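Local coordinates for malate dehydrogenase (Picrophilus torridus, PDB 4BGV), which probably catalyses the reversible, NAD-dependent oxidation of malate to oxaloacetate, a step of the tricarboxylic acid cycle, at residues H263-P277 / I288-K302. Residues are numbered along the deposited sequence; the frame is centred on the assembly and turned at random.
Sequences HSKTYLVNNLFIGVP and IYDLKFNEDELEAWK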
loop_
_atom_site.group_PDB
_atom_site.type_symbol
_atom_site.label_atom_id
_atom_site.label_comp_id
_atom_site.label_asym_id
_atom_site.label_seq_id
_atom_site.Cartn_x
_atom_site.Cartn_y
_atom_site.Cartn_z
ATOM N N HIS A 263 24.804 3.093 29.675
ATOM C CA HIS A 263 23.728 4.029 29.361
ATOM C C HIS A 263 23.275 4.860 30.567
ATOM O O HIS A 263 22.759 5.961 30.402
ATOM C CB HIS A 263 22.535 3.286 28.747
ATOM C CG HIS A 263 22.881 2.532 27.505
ATOM N ND1 HIS A 263 23.330 3.158 26.359
ATOM C CD2 HIS A 263 22.850 1.208 27.224
ATOM C CE1 HIS A 263 23.560 2.251 25.426
ATOM N NE2 HIS A 263 23.284 1.059 25.928
ATOM N N SER A 264 23.476 4.333 31.773
ATOM C CA SER A 264 23.088 5.056 32.981
ATOM C C SER A 264 23.944 6.296 33.174
ATOM O O SER A 264 23.485 7.298 33.733
ATOM C CB SER A 264 23.183 4.155 34.217
ATOM O OG SER A 264 22.211 3.117 34.139
ATOM N N LYS A 265 25.190 6.233 32.714
ATOM C CA LYS A 265 26.071 7.389 32.809
ATOM C C LYS A 265 25.552 8.554 31.962
ATOM O O LYS A 265 25.742 9.716 32.312
ATOM C CB LYS A 265 27.503 7.006 32.413
ATOM C CG LYS A 265 28.053 5.861 33.257
ATOM C CD LYS A 265 29.373 5.319 32.724
ATOM C CE LYS A 265 30.555 6.163 33.169
ATOM N NZ LYS A 265 31.861 5.538 32.794
ATOM N N THR A 266 24.895 8.235 30.849
ATOM C CA THR A 266 24.303 9.246 29.972
ATOM C C THR A 266 22.923 9.728 30.429
ATOM O O THR A 266 22.631 10.933 30.420
ATOM C CB THR A 266 24.173 8.699 28.523
ATOM O OG1 THR A 266 25.481 8.575 27.942
ATOM C CG2 THR A 266 23.315 9.627 27.660
ATOM N N TYR A 267 22.062 8.791 30.813
ATOM C CA TYR A 267 20.673 9.141 31.113
ATOM C C TYR A 267 20.352 9.304 32.598
ATOM O O TYR A 267 19.219 9.605 32.953
ATOM C CB TYR A 267 19.709 8.174 30.419
ATOM C CG TYR A 267 19.776 8.317 28.919
ATOM C CD1 TYR A 267 19.286 9.459 28.306
ATOM C CD2 TYR A 267 20.363 7.332 28.118
ATOM C CE1 TYR A 267 19.359 9.623 26.927
ATOM C CE2 TYR A 267 20.436 7.480 26.726
ATOM C CZ TYR A 267 19.934 8.627 26.141
ATOM O OH TYR A 267 20.008 8.806 24.770
ATOM N N LEU A 268 21.353 9.100 33.451
ATOM C CA LEU A 268 21.260 9.454 34.874
ATOM C C LEU A 268 20.164 8.707 35.622
ATOM O O LEU A 268 19.668 9.174 36.648
ATOM C CB LEU A 268 21.064 10.965 35.040
ATOM C CG LEU A 268 21.950 11.840 34.146
ATOM C CD1 LEU A 268 21.698 13.309 34.430
ATOM C CD2 LEU A 268 23.412 11.502 34.342
ATOM N N VAL A 269 19.779 7.554 35.089
ATOM C CA VAL A 269 18.896 6.636 35.793
ATOM C C VAL A 269 19.493 5.259 35.683
ATOM O O VAL A 269 20.215 4.961 34.720
ATOM C CB VAL A 269 17.476 6.569 35.187
ATOM C CG1 VAL A 269 16.696 7.811 35.515
ATOM C CG2 VAL A 269 17.538 6.350 33.667
ATOM N N ASN A 270 19.189 4.409 36.654
ATOM C CA ASN A 270 19.649 3.033 36.568
ATOM C C ASN A 270 18.553 2.038 36.919
ATOM O O ASN A 270 17.849 2.194 37.923
ATOM C CB ASN A 270 20.881 2.823 37.448
ATOM C CG ASN A 270 21.510 1.462 37.247
ATOM O OD1 ASN A 270 21.970 1.130 36.149
ATOM N ND2 ASN A 270 21.543 0.662 38.312
ATOM N N ASN A 271 18.435 1.015 36.083
ATOM C CA ASN A 271 17.460 -0.054 36.260
ATOM C C ASN A 271 16.020 0.435 36.299
ATOM O O ASN A 271 15.222 -0.060 37.090
ATOM C CB ASN A 271 17.766 -0.864 37.508
ATOM C CG ASN A 271 19.196 -1.309 37.557
ATOM O OD1 ASN A 271 19.875 -1.153 38.575
ATOM N ND2 ASN A 271 19.681 -1.840 36.445
ATOM N N LEU A 272 15.721 1.419 35.456
ATOM C CA LEU A 272 14.370 1.952 35.272
ATOM C C LEU A 272 14.106 2.073 33.779
ATOM O O LEU A 272 15.048 2.044 32.979
ATOM C CB LEU A 272 14.251 3.342 35.904
ATOM C CG LEU A 272 14.411 3.421 37.417
ATOM C CD1 LEU A 272 14.101 4.813 37.906
ATOM C CD2 LEU A 272 13.499 2.396 38.062
ATOM N N PHE A 273 12.831 2.191 33.402
ATOM C CA PHE A 273 12.446 2.492 32.016
ATOM C C PHE A 273 12.230 3.998 31.824
ATOM O O PHE A 273 11.593 4.643 32.652
ATOM C CB PHE A 273 11.149 1.773 31.647
ATOM C CG PHE A 273 11.307 0.299 31.388
ATOM C CD1 PHE A 273 11.491 -0.587 32.437
ATOM C CD2 PHE A 273 11.208 -0.206 30.092
ATOM C CE1 PHE A 273 11.608 -1.959 32.207
ATOM C CE2 PHE A 273 11.313 -1.571 29.852
ATOM C CZ PHE A 273 11.527 -2.446 30.909
ATOM N N ILE A 274 12.762 4.558 30.739
ATOM C CA ILE A 274 12.496 5.955 30.405
ATOM C C ILE A 274 12.629 6.139 28.885
ATOM O O ILE A 274 13.298 5.348 28.220
ATOM C CB ILE A 274 13.436 6.921 31.205
ATOM C CG1 ILE A 274 12.909 8.363 31.182
ATOM C CG2 ILE A 274 14.881 6.812 30.721
ATOM C CD1 ILE A 274 13.517 9.247 32.301
ATOM N N GLY A 275 11.986 7.166 28.334
ATOM C CA GLY A 275 11.971 7.374 26.891
ATOM C C GLY A 275 13.287 7.845 26.287
ATOM O O GLY A 275 13.740 8.961 26.546
ATOM N N VAL A 276 13.906 6.984 25.485
ATOM C CA VAL A 276 15.188 7.292 24.847
ATOM C C VAL A 276 15.160 6.757 23.411
ATOM O O VAL A 276 14.353 5.873 23.097
ATOM C CB VAL A 276 16.392 6.677 25.629
ATOM C CG1 VAL A 276 16.493 7.244 27.062
ATOM C CG2 VAL A 276 16.293 5.160 25.658
ATOM N N PRO A 277 16.035 7.280 22.530
ATOM C CA PRO A 277 16.033 6.753 21.157
ATOM C C PRO A 277 16.554 5.328 21.098
ATOM O O PRO A 277 17.654 5.049 21.597
ATOM C CB PRO A 277 17.010 7.676 20.405
ATOM C CG PRO A 277 17.369 8.764 21.329
ATOM C CD PRO A 277 17.057 8.323 22.726
ATOM N N ILE A 288 20.539 1.259 22.297
ATOM C CA ILE A 288 20.114 2.530 22.853
ATOM C C ILE A 288 21.126 3.572 22.415
ATOM O O ILE A 288 22.324 3.415 22.640
ATOM C CB ILE A 288 20.064 2.480 24.379
ATOM C CG1 ILE A 288 18.878 1.615 24.840
ATOM C CG2 ILE A 288 19.920 3.885 24.946
ATOM C CD1 ILE A 288 18.882 1.299 26.321
ATOM N N TYR A 289 20.665 4.634 21.774
ATOM C CA TYR A 289 21.592 5.691 21.386
ATOM C C TYR A 289 21.825 6.639 22.561
ATOM O O TYR A 289 20.881 7.057 23.229
ATOM C CB TYR A 289 21.061 6.435 20.171
ATOM C CG TYR A 289 20.963 5.523 18.958
ATOM C CD1 TYR A 289 19.828 4.754 18.729
ATOM C CD2 TYR A 289 22.034 5.394 18.087
ATOM C CE1 TYR A 289 19.744 3.895 17.620
ATOM C CE2 TYR A 289 21.966 4.550 16.985
ATOM C CZ TYR A 289 20.815 3.809 16.759
ATOM O OH TYR A 289 20.756 2.973 15.669
ATOM N N ASP A 290 23.087 6.941 22.837
ATOM C CA ASP A 290 23.418 7.861 23.921
ATOM C C ASP A 290 23.551 9.275 23.373
ATOM O O ASP A 290 24.456 9.561 22.605
ATOM C CB ASP A 290 24.716 7.440 24.613
ATOM C CG ASP A 290 24.585 6.109 25.318
ATOM O OD1 ASP A 290 23.502 5.836 25.894
ATOM O OD2 ASP A 290 25.555 5.333 25.278
ATOM N N LEU A 291 22.649 10.155 23.780
ATOM C CA LEU A 291 22.657 11.534 23.303
ATOM C C LEU A 291 23.595 12.429 24.099
ATOM O O LEU A 291 23.865 12.173 25.267
ATOM C CB LEU A 291 21.243 12.124 23.381
ATOM C CG LEU A 291 20.163 11.394 22.591
ATOM C CD1 LEU A 291 18.804 12.010 22.899
ATOM C CD2 LEU A 291 20.462 11.456 21.101
ATOM N N LYS A 292 24.075 13.482 23.446
ATOM C CA LYS A 292 24.743 14.582 24.118
ATOM C C LYS A 292 23.696 15.659 24.380
ATOM O O LYS A 292 23.043 16.120 23.454
ATOM C CB LYS A 292 25.834 15.165 23.225
ATOM C CG LYS A 292 26.770 14.145 22.598
ATOM C CD LYS A 292 27.981 14.858 21.998
ATOM C CE LYS A 292 28.470 14.192 20.728
ATOM N NZ LYS A 292 28.206 15.062 19.545
ATOM N N PHE A 293 23.532 16.056 25.635
ATOM C CA PHE A 293 22.547 17.076 25.987
ATOM C C PHE A 293 23.195 18.456 26.029
ATOM O O PHE A 293 24.292 18.611 26.568
ATOM C CB PHE A 293 21.951 16.808 27.386
ATOM C CG PHE A 293 21.164 15.521 27.503
ATOM C CD1 PHE A 293 21.807 14.305 27.688
ATOM C CD2 PHE A 293 19.779 15.533 27.459
ATOM C CE1 PHE A 293 21.071 13.126 27.812
ATOM C CE2 PHE A 293 19.041 14.359 27.589
ATOM C CZ PHE A 293 19.688 13.159 27.765
ATOM N N ASN A 294 22.519 19.466 25.492
ATOM C CA ASN A 294 22.908 20.839 25.807
ATOM C C ASN A 294 22.330 21.218 27.180
ATOM O O ASN A 294 21.590 20.439 27.777
ATOM C CB ASN A 294 22.545 21.836 24.677
ATOM C CG ASN A 294 21.045 22.099 24.545
ATOM O OD1 ASN A 294 20.257 21.805 25.448
ATOM N ND2 ASN A 294 20.647 22.691 23.407
ATOM N N GLU A 295 22.652 22.397 27.679
ATOM C CA GLU A 295 22.249 22.756 29.037
ATOM C C GLU A 295 20.731 22.813 29.236
ATOM O O GLU A 295 20.216 22.362 30.268
ATOM C CB GLU A 295 22.923 24.061 29.481
ATOM C CG GLU A 295 22.238 24.784 30.640
ATOM C CD GLU A 295 22.146 23.957 31.914
ATOM O OE1 GLU A 295 22.835 22.920 32.023
ATOM O OE2 GLU A 295 21.374 24.350 32.816
ATOM N N ASP A 296 20.007 23.348 28.259
ATOM C CA ASP A 296 18.546 23.416 28.376
ATOM C C ASP A 296 17.931 22.016 28.410
ATOM O O ASP A 296 17.065 21.718 29.241
ATOM C CB ASP A 296 17.935 24.215 27.224
ATOM C CG ASP A 296 18.014 25.705 27.445
ATOM O OD1 ASP A 296 18.205 26.121 28.608
ATOM O OD2 ASP A 296 17.876 26.461 26.456
ATOM N N GLU A 297 18.404 21.154 27.518
ATOM C CA GLU A 297 17.880 19.801 27.421
ATOM C C GLU A 297 18.208 19.002 28.675
ATOM O O GLU A 297 17.389 18.218 29.150
ATOM C CB GLU A 297 18.438 19.104 26.181
ATOM C CG GLU A 297 18.020 19.776 24.877
ATOM C CD GLU A 297 19.005 19.545 23.734
ATOM O OE1 GLU A 297 20.064 18.910 23.957
ATOM O OE2 GLU A 297 18.731 20.035 22.616
ATOM N N LEU A 298 19.401 19.233 29.219
ATOM C CA LEU A 298 19.848 18.556 30.426
ATOM C C LEU A 298 18.945 18.882 31.613
ATOM O O LEU A 298 18.543 17.982 32.356
ATOM C CB LEU A 298 21.287 18.969 30.772
ATOM C CG LEU A 298 21.840 18.264 32.013
ATOM C CD1 LEU A 298 21.954 16.761 31.779
ATOM C CD2 LEU A 298 23.176 18.873 32.430
ATOM N N GLU A 299 18.634 20.162 31.801
ATOM C CA GLU A 299 17.736 20.627 32.865
ATOM C C GLU A 299 16.379 19.953 32.756
ATOM O O GLU A 299 15.796 19.478 33.726
ATOM C CB GLU A 299 17.505 22.137 32.736
ATOM C CG GLU A 299 18.692 23.007 33.059
ATOM C CD GLU A 299 18.430 24.487 32.791
ATOM O OE1 GLU A 299 17.781 24.815 31.775
ATOM O OE2 GLU A 299 18.882 25.325 33.594
ATOM N N ALA A 300 15.859 19.978 31.536
ATOM C CA ALA A 300 14.555 19.382 31.265
ATOM C C ALA A 300 14.594 17.877 31.507
ATOM O O ALA A 300 13.650 17.301 32.048
ATOM C CB ALA A 300 14.119 19.682 29.844
ATOM N N TRP A 301 15.688 17.237 31.098
ATOM C CA TRP A 301 15.837 15.804 31.317
ATOM C C TRP A 301 15.836 15.444 32.802
ATOM O O TRP A 301 15.178 14.484 33.216
ATOM C CB TRP A 301 17.101 15.273 30.639
ATOM C CG TRP A 301 17.252 13.775 30.766
ATOM C CD1 TRP A 301 18.137 13.105 31.556
ATOM C CD2 TRP A 301 16.485 12.775 30.083
ATOM N NE1 TRP A 301 17.978 11.743 31.399
ATOM C CE2 TRP A 301 16.960 11.519 30.511
ATOM C CE3 TRP A 301 15.430 12.819 29.165
ATOM C CZ2 TRP A 301 16.428 10.319 30.045
ATOM C CZ3 TRP A 301 14.907 11.623 28.696
ATOM C CH2 TRP A 301 15.405 10.388 29.142
ATOM N N LYS A 302 16.559 16.219 33.605
ATOM C CA LYS A 302 16.671 15.918 35.027
ATOM C C LYS A 302 15.309 15.947 35.717
ATOM O O LYS A 302 15.038 15.142 36.604
ATOM C CB LYS A 302 17.672 16.860 35.705
ATOM C CG LYS A 302 19.109 16.422 35.470
ATOM C CD LYS A 302 20.120 17.409 36.038
ATOM C CE LYS A 302 21.524 17.057 35.556
ATOM N NZ LYS A 302 22.570 17.927 36.162
HETATM O O HOH W 1 22.955 -0.149 23.116
HETATM O O HOH W 2 26.276 10.973 26.165
#
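Tyr267 pushes its hydroxyl between two backbone groups of the coil that follows strand 284-288. OH donates to Tyr289 O, which lies at the ring edge, in a very short bond of 2.5 Å. It also accepts from Leu291 N at 3.1 Å. The ring itself is sandwiched, with Thr266 CG2 over the centre of one face and Val276 CG1 over the other. Phe293 and Trp301 complete an aromatic cluster: Phe293 CZ reaches Tyr267 CE1 at 3.6 Å, with the two ring planes 83° apart. Trp301 has CG anti to its own backbone N (chi1 -176°), which carries the indole from helix 295-321 to the end of helix 262-267. There NE1 donates to Tyr267 O at 2.9 Å, from above the carbonyl plane. The far rim of the indole, at CH2, meets Ile274, Val276 and Gly275 O. A phenylalanine in place of Tyr267 would probably leave Tyr289 O and Leu291 N without the hydroxyl they share.

The side toward solvent is polar and bridged by water. His263 ND1 donates to the syn side of Asp290 OD1 at 2.7 Å, nearly straight at 172°. Ile288 CB sits over one face of the imidazole in a CH-pi contact. One water links His263 NE2 to Ile288 N, and another links Thr266 OG1 to Leu291 O. The loose edge lies beyond the cluster, where exposed Leu268 merely rests its CD1 on Lys302 CE, 3.9 Å away.

The contact thus ties helix 262-267 and strand 272-281 to the end of strand 284-288, to the coil after it and to the start of helix 295-321 in the C-terminal domain. Strand 172-178 lies alongside, with Ile177 touching Leu291, Phe293 and Trp301. Pro277 and Leu291 also pack on Ile196 of a second subunit.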